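Local coordinates for protein YECBM32 (Yersinia enterocolitica, PDB 2JDA) that binds polygalacturonic acid, the backbone of plant cell-wall pectin, as a periplasmic carbohydrate-binding module of the F5/8 type C family, at residues Lys70-Trp84 with Val108-Asp121. Sequence-based numbering, arbitrary orientation.
Sequences KLKFSIFYSNDGKNW and VTAKYIKLDTFGTD
K114 lies across one face of the W84 indole. Its CE is 3.7 Å from W84 CE2, and its NZ sits over the five-membered ring, 4.7 Å from that ring's centroid, a cation-pi contact. CG of K114 is anti to the backbone N (chi1 -178°), and bends at chi3 and chi4 fold the chain over the indole. The same NZ makes a 2.7 Å salt bridge to D116 OD1 on its syn lone pair, which helps fix both groups. S78 CB packs on the opposite indole face. The D116 side chain crosses F76 at about a right angle, carboxylate and ring planes 37° apart, with OD2 3.2 Å from CE2. On the sheet face carrying F76, K114 and D116, G81 CA also makes a CH-pi contact with the Y112 ring.

On the other sheet face F73 and I75 pack on L115, and I75 and Y77 on I113. A110, from before the corner at K111, meets Y77 CB. V108 CG2 lies over the Y77 ring, 3.9 Å from its centroid.

Antiparallel backbone bonds join S74 to D116, F76 to K114 and S78 to Y112. A classic beta bulge ends the pairing: K111 N and Y112 N both donate to S78 O. S78 OG accepts from G81 N at 2.9 Å, an ST motif that shapes the turn beneath Y112. At the far end D121 OD1 receives K70 N at 2.8 Å.

The two strands are neighbours in the five-stranded antiparallel sheet of a beta-sandwich. Strand 85-92 flanks 71-78, and strand 44-50 flanks 112-120. Before the corner, strand 107-110 pairs with 53-63 in the second sheet; I75 reaches I59 there.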
loop_
_atom_site.group_PDB
_atom_site.type_symbol
_atom_site.label_atom_id
_atom_site.label_comp_id
_atom_site.label_asym_id
_atom_site.label_seq_id
_atom_site.Cartn_x
_atom_site.Cartn_y
_atom_site.Cartn_z
ATOM N N LYS A 70 -13.838 -2.430 1.180
ATOM C CA LYS A 70 -12.721 -3.348 0.909
ATOM C C LYS A 70 -12.023 -2.903 -0.370
ATOM O O LYS A 70 -12.626 -2.810 -1.417
ATOM C CB LYS A 70 -13.251 -4.766 0.701
ATOM C CG LYS A 70 -13.860 -5.382 1.932
ATOM C CD LYS A 70 -13.954 -6.879 1.787
ATOM C CE LYS A 70 -15.256 -7.268 1.310
ATOM N NZ LYS A 70 -16.043 -7.628 2.526
ATOM N N LEU A 71 -10.742 -2.614 -0.263
ATOM C CA LEU A 71 -9.918 -2.132 -1.364
ATOM C C LEU A 71 -9.402 -3.316 -2.153
ATOM O O LEU A 71 -8.865 -4.271 -1.560
ATOM C CB LEU A 71 -8.737 -1.339 -0.792
ATOM C CG LEU A 71 -7.717 -0.811 -1.792
ATOM C CD1 LEU A 71 -8.295 0.268 -2.625
ATOM C CD2 LEU A 71 -6.516 -0.329 -1.019
ATOM N N LYS A 72 -9.532 -3.237 -3.460
ATOM C CA LYS A 72 -9.019 -4.224 -4.376
ATOM C C LYS A 72 -7.668 -3.731 -4.855
ATOM O O LYS A 72 -7.555 -2.573 -5.296
ATOM C CB LYS A 72 -9.946 -4.395 -5.557
ATOM C CG LYS A 72 -11.342 -4.730 -5.191
ATOM C CD LYS A 72 -12.242 -4.811 -6.423
ATOM C CE LYS A 72 -13.703 -4.437 -6.142
ATOM N NZ LYS A 72 -14.097 -3.580 -7.322
ATOM N N PHE A 73 -6.635 -4.576 -4.804
ATOM C CA PHE A 73 -5.304 -4.176 -5.183
ATOM C C PHE A 73 -4.382 -5.322 -5.477
ATOM O O PHE A 73 -4.669 -6.460 -5.127
ATOM C CB PHE A 73 -4.688 -3.281 -4.083
ATOM C CG PHE A 73 -4.359 -3.998 -2.781
ATOM C CD1 PHE A 73 -3.031 -4.222 -2.400
ATOM C CD2 PHE A 73 -5.344 -4.464 -1.935
ATOM C CE1 PHE A 73 -2.756 -4.889 -1.261
ATOM C CE2 PHE A 73 -5.047 -5.153 -0.786
ATOM C CZ PHE A 73 -3.720 -5.328 -0.439
ATOM N N SER A 74 -3.255 -4.983 -6.100
ATOM C CA SER A 74 -2.143 -5.863 -6.393
ATOM C C SER A 74 -0.850 -5.235 -5.915
ATOM O O SER A 74 -0.769 -4.025 -5.847
ATOM C CB SER A 74 -2.054 -6.181 -7.903
ATOM O OG SER A 74 -3.234 -6.819 -8.337
ATOM N N ILE A 75 0.138 -6.053 -5.564
ATOM C CA ILE A 75 1.436 -5.545 -5.075
ATOM C C ILE A 75 2.540 -6.109 -5.897
ATOM O O ILE A 75 2.573 -7.320 -6.141
ATOM C CB ILE A 75 1.736 -5.935 -3.619
ATOM C CG1 ILE A 75 0.590 -5.616 -2.706
ATOM C CG2 ILE A 75 2.977 -5.238 -3.118
ATOM C CD1 ILE A 75 0.730 -6.218 -1.326
ATOM N N PHE A 76 3.451 -5.232 -6.308
ATOM C CA PHE A 76 4.588 -5.547 -7.155
ATOM C C PHE A 76 5.870 -5.032 -6.523
ATOM O O PHE A 76 5.842 -4.072 -5.734
ATOM C CB PHE A 76 4.445 -4.956 -8.570
ATOM C CG PHE A 76 3.262 -5.466 -9.296
ATOM C CD1 PHE A 76 3.361 -6.589 -10.109
ATOM C CD2 PHE A 76 2.018 -4.877 -9.124
ATOM C CE1 PHE A 76 2.216 -7.076 -10.768
ATOM C CE2 PHE A 76 0.901 -5.358 -9.767
ATOM C CZ PHE A 76 1.017 -6.488 -10.565
ATOM N N TYR A 77 6.971 -5.684 -6.864
ATOM C CA TYR A 77 8.273 -5.224 -6.408
ATOM C C TYR A 77 9.262 -5.157 -7.564
ATOM O O TYR A 77 9.132 -5.818 -8.592
ATOM C CB TYR A 77 8.831 -6.098 -5.278
ATOM C CG TYR A 77 9.175 -7.531 -5.670
ATOM C CD1 TYR A 77 10.485 -7.898 -5.961
ATOM C CD2 TYR A 77 8.189 -8.505 -5.771
ATOM C CE1 TYR A 77 10.794 -9.250 -6.322
ATOM C CE2 TYR A 77 8.496 -9.823 -6.146
ATOM C CZ TYR A 77 9.798 -10.189 -6.388
ATOM O OH TYR A 77 10.053 -11.514 -6.765
ATOM N N SER A 78 10.307 -4.353 -7.382
ATOM C CA SER A 78 11.299 -4.097 -8.428
ATOM C C SER A 78 12.566 -3.513 -7.813
ATOM O O SER A 78 12.512 -2.861 -6.760
ATOM C CB SER A 78 10.746 -3.060 -9.426
ATOM O OG SER A 78 11.634 -2.743 -10.458
ATOM N N ASN A 79 13.683 -3.751 -8.493
ATOM C CA ASN A 79 14.904 -3.057 -8.168
ATOM C C ASN A 79 15.165 -1.828 -9.033
ATOM O O ASN A 79 15.935 -0.957 -8.631
ATOM C CB ASN A 79 16.088 -4.012 -8.281
ATOM C CG ASN A 79 16.136 -4.994 -7.149
ATOM O OD1 ASN A 79 15.706 -4.699 -6.038
ATOM N ND2 ASN A 79 16.707 -6.175 -7.422
ATOM N N ASP A 80 14.597 -1.808 -10.223
ATOM C CA ASP A 80 14.815 -0.712 -11.170
ATOM C C ASP A 80 13.662 0.278 -11.373
ATOM O O ASP A 80 13.827 1.328 -12.007
ATOM C CB ASP A 80 15.324 -1.232 -12.502
ATOM C CG ASP A 80 14.343 -2.082 -13.259
ATOM O OD1 ASP A 80 13.158 -2.204 -12.847
ATOM O OD2 ASP A 80 14.730 -2.708 -14.286
ATOM N N GLY A 81 12.479 -0.046 -10.846
ATOM C CA GLY A 81 11.319 0.825 -11.010
ATOM C C GLY A 81 10.696 0.749 -12.402
ATOM O O GLY A 81 9.814 1.558 -12.682
ATOM N N LYS A 82 11.132 -0.209 -13.231
ATOM C CA LYS A 82 10.672 -0.378 -14.622
ATOM C C LYS A 82 10.165 -1.782 -14.916
ATOM O O LYS A 82 9.259 -1.976 -15.755
ATOM C CB LYS A 82 11.839 -0.064 -15.583
ATOM C CG LYS A 82 12.444 1.324 -15.457
ATOM C CD LYS A 82 13.487 1.546 -16.574
ATOM C CE LYS A 82 13.974 3.019 -16.655
ATOM N NZ LYS A 82 13.828 3.755 -15.340
ATOM N N ASN A 83 10.735 -2.775 -14.239
ATOM C CA ASN A 83 10.409 -4.185 -14.454
ATOM C C ASN A 83 9.912 -4.710 -13.119
ATOM O O ASN A 83 10.616 -4.651 -12.125
ATOM C CB ASN A 83 11.644 -4.947 -14.934
ATOM C CG ASN A 83 12.028 -4.560 -16.324
ATOM O OD1 ASN A 83 11.365 -4.975 -17.257
ATOM N ND2 ASN A 83 13.075 -3.745 -16.467
ATOM N N TRP A 84 8.697 -5.220 -13.120
ATOM C CA TRP A 84 7.966 -5.555 -11.920
ATOM C C TRP A 84 7.678 -7.041 -11.850
ATOM O O TRP A 84 7.362 -7.686 -12.861
ATOM C CB TRP A 84 6.636 -4.776 -11.891
ATOM C CG TRP A 84 6.832 -3.291 -11.908
ATOM C CD1 TRP A 84 6.838 -2.483 -12.993
ATOM C CD2 TRP A 84 7.167 -2.443 -10.784
ATOM N NE1 TRP A 84 7.118 -1.196 -12.631
ATOM C CE2 TRP A 84 7.358 -1.147 -11.286
ATOM C CE3 TRP A 84 7.314 -2.646 -9.395
ATOM C CZ2 TRP A 84 7.671 -0.073 -10.464
ATOM C CZ3 TRP A 84 7.640 -1.586 -8.593
ATOM C CH2 TRP A 84 7.813 -0.323 -9.131
ATOM N N VAL A 108 11.595 -11.014 -0.388
ATOM C CA VAL A 108 12.192 -10.590 -1.651
ATOM C C VAL A 108 13.157 -9.451 -1.390
ATOM O O VAL A 108 13.159 -8.857 -0.323
ATOM C CB VAL A 108 11.115 -10.131 -2.673
ATOM C CG1 VAL A 108 10.094 -11.235 -2.918
ATOM C CG2 VAL A 108 10.426 -8.862 -2.238
ATOM N N THR A 109 14.003 -9.165 -2.378
ATOM C CA THR A 109 14.832 -7.983 -2.394
ATOM C C THR A 109 14.194 -6.968 -3.316
ATOM O O THR A 109 13.821 -7.268 -4.457
ATOM C CB THR A 109 16.219 -8.368 -2.892
ATOM O OG1 THR A 109 16.841 -9.179 -1.877
ATOM C CG2 THR A 109 17.082 -7.139 -3.098
ATOM N N ALA A 110 14.059 -5.730 -2.829
ATOM C CA ALA A 110 13.456 -4.679 -3.647
ATOM C C ALA A 110 13.945 -3.303 -3.207
ATOM O O ALA A 110 14.275 -3.109 -2.036
ATOM C CB ALA A 110 11.933 -4.728 -3.576
ATOM N N LYS A 111 13.957 -2.366 -4.165
ATOM C CA LYS A 111 14.067 -0.929 -3.872
ATOM C C LYS A 111 12.721 -0.223 -4.011
ATOM O O LYS A 111 12.532 0.803 -3.431
ATOM C CB LYS A 111 15.096 -0.268 -4.777
ATOM C CG LYS A 111 15.348 1.185 -4.494
ATOM C CD LYS A 111 16.550 1.641 -5.298
ATOM C CE LYS A 111 16.756 3.115 -5.239
ATOM N NZ LYS A 111 17.920 3.480 -6.100
ATOM N N TYR A 112 11.799 -0.800 -4.778
ATOM C CA TYR A 112 10.507 -0.195 -5.045
ATOM C C TYR A 112 9.398 -1.202 -4.786
ATOM O O TYR A 112 9.491 -2.395 -5.165
ATOM C CB TYR A 112 10.349 0.263 -6.486
ATOM C CG TYR A 112 11.423 1.220 -6.955
ATOM C CD1 TYR A 112 11.251 2.594 -6.900
ATOM C CD2 TYR A 112 12.592 0.750 -7.532
ATOM C CE1 TYR A 112 12.246 3.443 -7.352
ATOM C CE2 TYR A 112 13.569 1.616 -7.994
ATOM C CZ TYR A 112 13.378 2.970 -7.903
ATOM O OH TYR A 112 14.368 3.848 -8.362
ATOM N N ILE A 113 8.330 -0.699 -4.176
ATOM C CA ILE A 113 7.093 -1.453 -3.995
ATOM C C ILE A 113 6.005 -0.643 -4.646
ATOM O O ILE A 113 5.827 0.516 -4.314
ATOM C CB ILE A 113 6.794 -1.722 -2.488
ATOM C CG1 ILE A 113 7.914 -2.581 -1.835
ATOM C CG2 ILE A 113 5.393 -2.335 -2.309
ATOM C CD1 ILE A 113 7.861 -4.028 -2.250
ATOM N N LYS A 114 5.205 -1.265 -5.494
ATOM C CA LYS A 114 4.106 -0.572 -6.174
ATOM C C LYS A 114 2.816 -1.289 -5.915
ATOM O O LYS A 114 2.741 -2.495 -6.107
ATOM C CB LYS A 114 4.391 -0.431 -7.660
ATOM C CG LYS A 114 3.283 0.351 -8.423
ATOM C CD LYS A 114 3.735 0.654 -9.862
ATOM C CE LYS A 114 3.790 -0.516 -10.816
ATOM N NZ LYS A 114 2.546 -0.686 -11.651
ATOM N N LEU A 115 1.784 -0.563 -5.499
ATOM C CA LEU A 115 0.439 -1.087 -5.398
ATOM C C LEU A 115 -0.360 -0.561 -6.570
ATOM O O LEU A 115 -0.433 0.650 -6.776
ATOM C CB LEU A 115 -0.256 -0.682 -4.098
ATOM C CG LEU A 115 0.106 -1.500 -2.865
ATOM C CD1 LEU A 115 1.506 -1.254 -2.471
ATOM C CD2 LEU A 115 -0.804 -1.140 -1.720
ATOM N N ASP A 116 -0.929 -1.470 -7.357
ATOM C CA ASP A 116 -1.891 -1.114 -8.389
ATOM C C ASP A 116 -3.253 -1.323 -7.722
ATOM O O ASP A 116 -3.518 -2.396 -7.157
ATOM C CB ASP A 116 -1.765 -1.999 -9.618
ATOM C CG ASP A 116 -0.440 -1.853 -10.351
ATOM O OD1 ASP A 116 0.355 -0.875 -10.089
ATOM O OD2 ASP A 116 -0.100 -2.728 -11.205
ATOM N N THR A 117 -4.111 -0.316 -7.741
ATOM C CA THR A 117 -5.349 -0.335 -6.965
ATOM C C THR A 117 -6.536 -0.191 -7.913
ATOM O O THR A 117 -6.456 0.445 -8.961
ATOM C CB THR A 117 -5.381 0.765 -5.893
ATOM O OG1 THR A 117 -5.347 2.057 -6.501
ATOM C CG2 THR A 117 -4.157 0.694 -4.989
ATOM N N PHE A 118 -7.657 -0.776 -7.503
ATOM C CA PHE A 118 -8.830 -0.928 -8.376
ATOM C C PHE A 118 -10.109 -0.408 -7.746
ATOM O O PHE A 118 -11.214 -0.776 -8.215
ATOM C CB PHE A 118 -8.996 -2.403 -8.791
ATOM C CG PHE A 118 -7.756 -3.007 -9.374
ATOM C CD1 PHE A 118 -7.443 -2.849 -10.689
ATOM C CD2 PHE A 118 -6.865 -3.704 -8.593
ATOM C CE1 PHE A 118 -6.257 -3.353 -11.202
ATOM C CE2 PHE A 118 -5.674 -4.239 -9.127
ATOM C CZ PHE A 118 -5.376 -4.018 -10.400
ATOM N N GLY A 119 -9.994 0.463 -6.724
ATOM C CA GLY A 119 -11.151 0.970 -6.008
ATOM C C GLY A 119 -11.636 -0.008 -4.986
ATOM O O GLY A 119 -10.955 -0.981 -4.654
ATOM N N THR A 120 -12.845 0.247 -4.474
ATOM C CA THR A 120 -13.419 -0.615 -3.459
ATOM C C THR A 120 -14.708 -1.222 -3.976
ATOM O O THR A 120 -15.122 -1.039 -5.158
ATOM C CB THR A 120 -13.696 0.132 -2.162
ATOM O OG1 THR A 120 -14.786 1.097 -2.337
ATOM C CG2 THR A 120 -12.525 0.905 -1.686
ATOM N N ASP A 121 -15.321 -2.015 -3.077
ATOM C CA ASP A 121 -16.666 -2.556 -3.321
ATOM C C ASP A 121 -17.777 -1.545 -3.180
ATOM O O ASP A 121 -18.939 -1.896 -3.438
ATOM C CB ASP A 121 -16.887 -3.798 -2.436
ATOM C CG ASP A 121 -16.733 -3.531 -0.923
ATOM O OD1 ASP A 121 -16.129 -2.514 -0.482
ATOM O OD2 ASP A 121 -17.218 -4.323 -0.055
HETATM O O HOH W 1 -13.945 -0.689 -7.601
#